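Local coordinates for membrane protein implicated in regulation of membrane protease activity (Corynebacterium glutamicum ATCC 13032, PDB 3CP0) that probably regulates a membrane protease, through a soluble domain of the NfeD-like, partner-binding type that binds zinc ions in the crystal, at residues R22-G36 with H58-I71. Sequence-based numbering, arbitrary orientation.
With ZN (zinc ion), chain B.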
loop_
_atom_site.group_PDB
_atom_site.type_symbol
_atom_site.label_atom_id
_atom_site.label_comp_id
_atom_site.label_asym_id
_atom_site.label_seq_id
_atom_site.Cartn_x
_atom_site.Cartn_y
_atom_site.Cartn_z
ATOM N N ARG A 22 4.879 -10.928 -5.592
ATOM C CA ARG A 22 5.870 -10.135 -6.347
ATOM C C ARG A 22 5.352 -9.447 -7.637
ATOM O O ARG A 22 5.885 -8.406 -8.047
ATOM C CB ARG A 22 7.044 -11.048 -6.706
ATOM C CG ARG A 22 8.433 -10.414 -6.654
ATOM C CD ARG A 22 8.935 -10.226 -5.211
ATOM N NE ARG A 22 9.543 -8.909 -5.096
ATOM C CZ ARG A 22 9.455 -8.108 -4.036
ATOM N NH1 ARG A 22 8.806 -8.488 -2.939
ATOM N NH2 ARG A 22 10.030 -6.915 -4.083
ATOM N N ALA A 23 4.345 -10.050 -8.280
ATOM C CA ALA A 23 3.720 -9.514 -9.522
ATOM C C ALA A 23 2.860 -8.284 -9.229
ATOM O O ALA A 23 2.492 -7.540 -10.152
ATOM C CB ALA A 23 2.876 -10.570 -10.194
ATOM N N LEU A 24 2.555 -8.076 -7.947
ATOM C CA LEU A 24 1.772 -6.902 -7.514
ATOM C C LEU A 24 2.608 -5.601 -7.473
ATOM O O LEU A 24 2.064 -4.521 -7.405
ATOM C CB LEU A 24 1.089 -7.124 -6.169
ATOM C CG LEU A 24 -0.001 -8.216 -6.235
ATOM C CD1 LEU A 24 -0.545 -8.428 -4.854
ATOM C CD2 LEU A 24 -1.133 -7.897 -7.248
ATOM N N VAL A 25 3.928 -5.740 -7.523
ATOM C CA VAL A 25 4.774 -4.564 -7.373
ATOM C C VAL A 25 4.640 -3.769 -8.654
ATOM O O VAL A 25 4.770 -4.318 -9.733
ATOM C CB VAL A 25 6.211 -5.002 -7.080
ATOM C CG1 VAL A 25 7.089 -3.838 -7.048
ATOM C CG2 VAL A 25 6.236 -5.754 -5.733
ATOM N N GLY A 26 4.369 -2.476 -8.504
ATOM C CA GLY A 26 4.138 -1.568 -9.590
ATOM C C GLY A 26 2.648 -1.282 -9.752
ATOM O O GLY A 26 2.292 -0.315 -10.441
ATOM N N HIS A 27 1.794 -2.067 -9.099
ATOM C CA HIS A 27 0.325 -1.763 -9.151
ATOM C C HIS A 27 0.000 -0.536 -8.317
ATOM O O HIS A 27 0.599 -0.329 -7.237
ATOM C CB HIS A 27 -0.507 -2.897 -8.519
ATOM C CG HIS A 27 -0.670 -4.124 -9.384
ATOM N ND1 HIS A 27 0.338 -4.648 -10.181
ATOM C CD2 HIS A 27 -1.734 -4.970 -9.510
ATOM C CE1 HIS A 27 -0.106 -5.752 -10.765
ATOM N NE2 HIS A 27 -1.362 -5.947 -10.391
ATOM N N ARG A 28 -0.997 0.228 -8.741
ATOM C CA ARG A 28 -1.591 1.215 -7.845
ATOM C C ARG A 28 -2.589 0.566 -6.883
ATOM O O ARG A 28 -3.130 -0.540 -7.150
ATOM C CB ARG A 28 -2.252 2.284 -8.675
ATOM C CG ARG A 28 -1.128 3.120 -9.399
ATOM C CD ARG A 28 -1.748 3.846 -10.504
ATOM N NE ARG A 28 -0.735 4.598 -11.243
ATOM C CZ ARG A 28 0.010 4.091 -12.228
ATOM N NH1 ARG A 28 -0.151 2.805 -12.620
ATOM N NH2 ARG A 28 0.891 4.871 -12.842
ATOM N N ALA A 29 -2.914 1.275 -5.808
ATOM C CA ALA A 29 -3.902 0.759 -4.842
ATOM C C ALA A 29 -4.614 1.950 -4.212
ATOM O O ALA A 29 -4.029 3.034 -4.076
ATOM C CB ALA A 29 -3.196 -0.073 -3.767
ATOM N N GLU A 30 -5.800 1.680 -3.715
ATOM C CA GLU A 30 -6.605 2.731 -3.106
ATOM C C GLU A 30 -6.610 2.539 -1.593
ATOM O O GLU A 30 -6.814 1.410 -1.080
ATOM C CB GLU A 30 -8.010 2.632 -3.683
ATOM C CG GLU A 30 -8.902 3.652 -3.113
ATOM C CD GLU A 30 -10.321 3.672 -3.757
ATOM O OE1 GLU A 30 -10.636 2.863 -4.684
ATOM O OE2 GLU A 30 -11.107 4.523 -3.320
ATOM N N VAL A 31 -6.284 3.608 -0.869
ATOM C CA VAL A 31 -6.181 3.486 0.597
ATOM C C VAL A 31 -7.579 3.339 1.212
ATOM O O VAL A 31 -8.477 4.154 0.950
ATOM C CB VAL A 31 -5.445 4.670 1.234
ATOM C CG1 VAL A 31 -5.492 4.528 2.768
ATOM C CG2 VAL A 31 -3.945 4.773 0.706
ATOM N N LEU A 32 -7.780 2.261 1.977
ATOM C CA LEU A 32 -9.052 2.049 2.689
ATOM C C LEU A 32 -9.001 2.430 4.148
ATOM O O LEU A 32 -10.035 2.861 4.701
ATOM C CB LEU A 32 -9.511 0.571 2.622
ATOM C CG LEU A 32 -9.626 -0.009 1.220
ATOM C CD1 LEU A 32 -10.031 -1.464 1.298
ATOM C CD2 LEU A 32 -10.621 0.790 0.357
ATOM N N GLU A 33 -7.878 2.155 4.806
ATOM C CA GLU A 33 -7.636 2.673 6.154
ATOM C C GLU A 33 -6.251 3.282 6.129
ATOM O O GLU A 33 -5.325 2.724 5.505
ATOM C CB GLU A 33 -7.703 1.562 7.192
ATOM C CG GLU A 33 -8.890 0.632 7.059
ATOM C CD GLU A 33 -10.203 1.211 7.579
ATOM O OE1 GLU A 33 -10.247 2.377 8.062
ATOM O OE2 GLU A 33 -11.213 0.470 7.504
ATOM N N ASP A 34 -6.110 4.418 6.810
ATOM C CA ASP A 34 -4.897 5.263 6.714
ATOM C C ASP A 34 -3.625 4.438 6.853
ATOM O O ASP A 34 -3.516 3.635 7.818
ATOM C CB ASP A 34 -4.861 6.323 7.822
ATOM C CG ASP A 34 -5.923 7.390 7.689
ATOM O OD1 ASP A 34 -6.841 7.306 6.831
ATOM O OD2 ASP A 34 -5.832 8.356 8.515
ATOM N N VAL A 35 -2.707 4.646 5.918
ATOM C CA VAL A 35 -1.463 3.871 5.843
ATOM C C VAL A 35 -0.303 4.661 6.396
ATOM O O VAL A 35 0.028 5.732 5.881
ATOM C CB VAL A 35 -1.120 3.473 4.387
ATOM C CG1 VAL A 35 0.238 2.736 4.321
ATOM C CG2 VAL A 35 -2.231 2.620 3.796
ATOM N N GLY A 36 0.362 4.128 7.403
ATOM C CA GLY A 36 1.504 4.805 7.997
ATOM C C GLY A 36 2.565 3.796 8.379
ATOM O O GLY A 36 2.849 2.853 7.630
ATOM N N HIS A 58 5.454 9.175 6.820
ATOM C CA HIS A 58 4.469 9.726 5.897
ATOM C C HIS A 58 3.182 8.929 5.975
ATOM O O HIS A 58 3.227 7.727 5.775
ATOM C CB HIS A 58 5.034 9.698 4.458
ATOM C CG HIS A 58 4.156 10.347 3.439
ATOM N ND1 HIS A 58 4.467 11.546 2.867
ATOM C CD2 HIS A 58 2.979 9.970 2.874
ATOM C CE1 HIS A 58 3.537 11.925 2.018
ATOM N NE2 HIS A 58 2.607 10.990 2.010
ATOM N N THR A 59 2.048 9.576 6.214
ATOM C CA THR A 59 0.781 8.853 6.258
ATOM C C THR A 59 0.011 9.157 4.958
ATOM O O THR A 59 -0.009 10.316 4.472
ATOM C CB THR A 59 -0.048 9.341 7.478
ATOM O OG1 THR A 59 0.644 8.967 8.679
ATOM C CG2 THR A 59 -1.419 8.697 7.514
ATOM N N PHE A 60 -0.609 8.118 4.406
ATOM C CA PHE A 60 -1.504 8.230 3.258
ATOM C C PHE A 60 -2.917 8.077 3.783
ATOM O O PHE A 60 -3.285 7.025 4.354
ATOM C CB PHE A 60 -1.169 7.127 2.213
ATOM C CG PHE A 60 0.170 7.305 1.598
ATOM C CD1 PHE A 60 0.348 8.221 0.571
ATOM C CD2 PHE A 60 1.252 6.543 2.036
ATOM C CE1 PHE A 60 1.610 8.401 -0.024
ATOM C CE2 PHE A 60 2.527 6.702 1.478
ATOM C CZ PHE A 60 2.696 7.621 0.437
ATOM N N ALA A 61 -3.745 9.092 3.582
ATOM C CA ALA A 61 -5.070 9.020 4.179
ATOM C C ALA A 61 -6.050 8.189 3.313
ATOM O O ALA A 61 -5.838 8.027 2.106
ATOM C CB ALA A 61 -5.615 10.456 4.331
ATOM N N GLU A 62 -7.113 7.678 3.945
ATOM C CA GLU A 62 -8.203 6.998 3.253
ATOM C C GLU A 62 -8.633 7.792 2.014
ATOM O O GLU A 62 -8.872 9.013 2.099
ATOM C CB GLU A 62 -9.418 6.840 4.184
ATOM C CG GLU A 62 -10.568 6.066 3.548
ATOM C CD GLU A 62 -11.890 6.196 4.293
ATOM O OE1 GLU A 62 -11.969 6.916 5.312
ATOM O OE2 GLU A 62 -12.862 5.577 3.839
ATOM N N GLY A 63 -8.755 7.075 0.896
ATOM C CA GLY A 63 -9.156 7.640 -0.392
ATOM C C GLY A 63 -7.973 7.966 -1.262
ATOM O O GLY A 63 -8.138 8.119 -2.499
ATOM N N GLU A 64 -6.777 8.073 -0.681
ATOM C CA GLU A 64 -5.610 8.377 -1.538
ATOM C C GLU A 64 -5.246 7.195 -2.428
ATOM O O GLU A 64 -5.470 6.035 -2.043
ATOM C CB GLU A 64 -4.368 8.835 -0.731
ATOM C CG GLU A 64 -4.599 10.209 -0.025
ATOM C CD GLU A 64 -3.366 10.687 0.783
ATOM O OE1 GLU A 64 -2.221 10.429 0.345
ATOM O OE2 GLU A 64 -3.521 11.336 1.853
ATOM N N ILE A 65 -4.704 7.508 -3.612
ATOM C CA ILE A 65 -4.144 6.456 -4.479
ATOM C C ILE A 65 -2.630 6.395 -4.279
ATOM O O ILE A 65 -1.954 7.445 -4.300
ATOM C CB ILE A 65 -4.441 6.743 -5.994
ATOM C CG1 ILE A 65 -5.941 7.011 -6.227
ATOM C CG2 ILE A 65 -3.901 5.546 -6.825
ATOM C CD1 ILE A 65 -6.862 5.948 -5.610
ATOM N N VAL A 66 -2.112 5.182 -4.021
ATOM C CA VAL A 66 -0.675 4.964 -3.842
ATOM C C VAL A 66 -0.164 3.938 -4.857
ATOM O O VAL A 66 -0.978 3.293 -5.564
ATOM C CB VAL A 66 -0.428 4.437 -2.404
ATOM C CG1 VAL A 66 -0.856 5.549 -1.427
ATOM C CG2 VAL A 66 -1.298 3.156 -2.134
ATOM N N SER A 67 1.156 3.801 -4.944
ATOM C CA SER A 67 1.803 2.816 -5.797
ATOM C C SER A 67 2.459 1.784 -4.879
ATOM O O SER A 67 3.140 2.143 -3.882
ATOM C CB SER A 67 2.885 3.474 -6.695
ATOM O OG SER A 67 2.227 4.008 -7.864
ATOM N N VAL A 68 2.252 0.516 -5.207
ATOM C CA VAL A 68 2.938 -0.579 -4.470
ATOM C C VAL A 68 4.363 -0.681 -4.993
ATOM O O VAL A 68 4.578 -0.912 -6.188
ATOM C CB VAL A 68 2.206 -1.941 -4.636
ATOM C CG1 VAL A 68 2.961 -3.035 -3.878
ATOM C CG2 VAL A 68 0.732 -1.827 -4.129
ATOM N N ILE A 69 5.336 -0.428 -4.123
ATOM C CA ILE A 69 6.740 -0.474 -4.565
ATOM C C ILE A 69 7.561 -1.649 -4.036
ATOM O O ILE A 69 8.699 -1.845 -4.379
ATOM C CB ILE A 69 7.451 0.950 -4.360
ATOM C CG1 ILE A 69 7.331 1.427 -2.909
ATOM C CG2 ILE A 69 6.821 1.975 -5.280
ATOM C CD1 ILE A 69 8.067 0.554 -1.937
ATOM N N ASP A 70 6.936 -2.410 -3.166
ATOM C CA ASP A 70 7.556 -3.625 -2.608
ATOM C C ASP A 70 6.476 -4.444 -1.935
ATOM O O ASP A 70 5.410 -3.957 -1.639
ATOM C CB ASP A 70 8.654 -3.233 -1.623
ATOM C CG ASP A 70 9.571 -4.426 -1.277
ATOM O OD1 ASP A 70 9.504 -5.516 -1.928
ATOM O OD2 ASP A 70 10.280 -4.246 -0.266
ATOM N N ILE A 71 6.744 -5.727 -1.736
ATOM C CA ILE A 71 5.828 -6.586 -0.969
ATOM C C ILE A 71 6.742 -7.293 0.015
ATOM O O ILE A 71 7.783 -7.874 -0.387
ATOM C CB ILE A 71 5.155 -7.631 -1.846
ATOM C CG1 ILE A 71 4.166 -7.036 -2.858
ATOM C CG2 ILE A 71 4.413 -8.687 -0.947
ATOM C CD1 ILE A 71 2.744 -6.755 -2.394
HETATM ZN ZN ZN B . -2.625 -7.471 -10.912
HETATM O O HOH W 1 2.824 2.327 -9.891
HETATM O O HOH W 2 -10.554 7.362 -3.734
HETATM O O HOH W 3 -1.358 -9.171 -11.067
#
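Ala29 and Val66 exchange two backbone hydrogen bonds, Ala29 N to Val66 O at 2.8 Å and Val66 N to Ala29 O at 2.9 Å, making a hydrogen-bonded antiparallel pair. Further backbone bonds continue past the paired strands into two type II turns: Val68 N to His27 O and Gly26 N to Val68 O at Leu24-His27, Val31 N to Glu64 O and Gly63 N to Val31 O at Ala61-Glu64. Beyond the corner at Leu32, Val35 and Phe60 form a single bridge, each giving N-H to the other's carbonyl. Asp34 OD1 takes Glu62 N at 2.9 Å from above the carboxylate plane. The Arg22 guanidinium uses its edge: NH2 meets Asp70 OD1 at 2.6 Å in a salt bridge with planes 76° apart, while NH1 reaches a lone pair of Ile71 O at 2.8 Å; both rest on one of two modelled conformers and are to that extent doubtful. Water joins Gly26 O to Ser67 OG, which also takes Ala82 N; another donates to Glu30 OE2 and Gly63 O. With CG1 anti to the backbone N (chi1 175°), Val31 turns CG2 to Val66 CG1 at 3.8 Å. Val66 CG1 lies 3.5 Å above one Phe60 ring face, offset toward its rim. His27 NE2 binds zinc at 2.0 Å with Asp45 and a water. Strand 28-31 thus pairs with 65-71 to close the five-stranded sheet, consistent with the OB-like barrel of NfeD C-terminal domains.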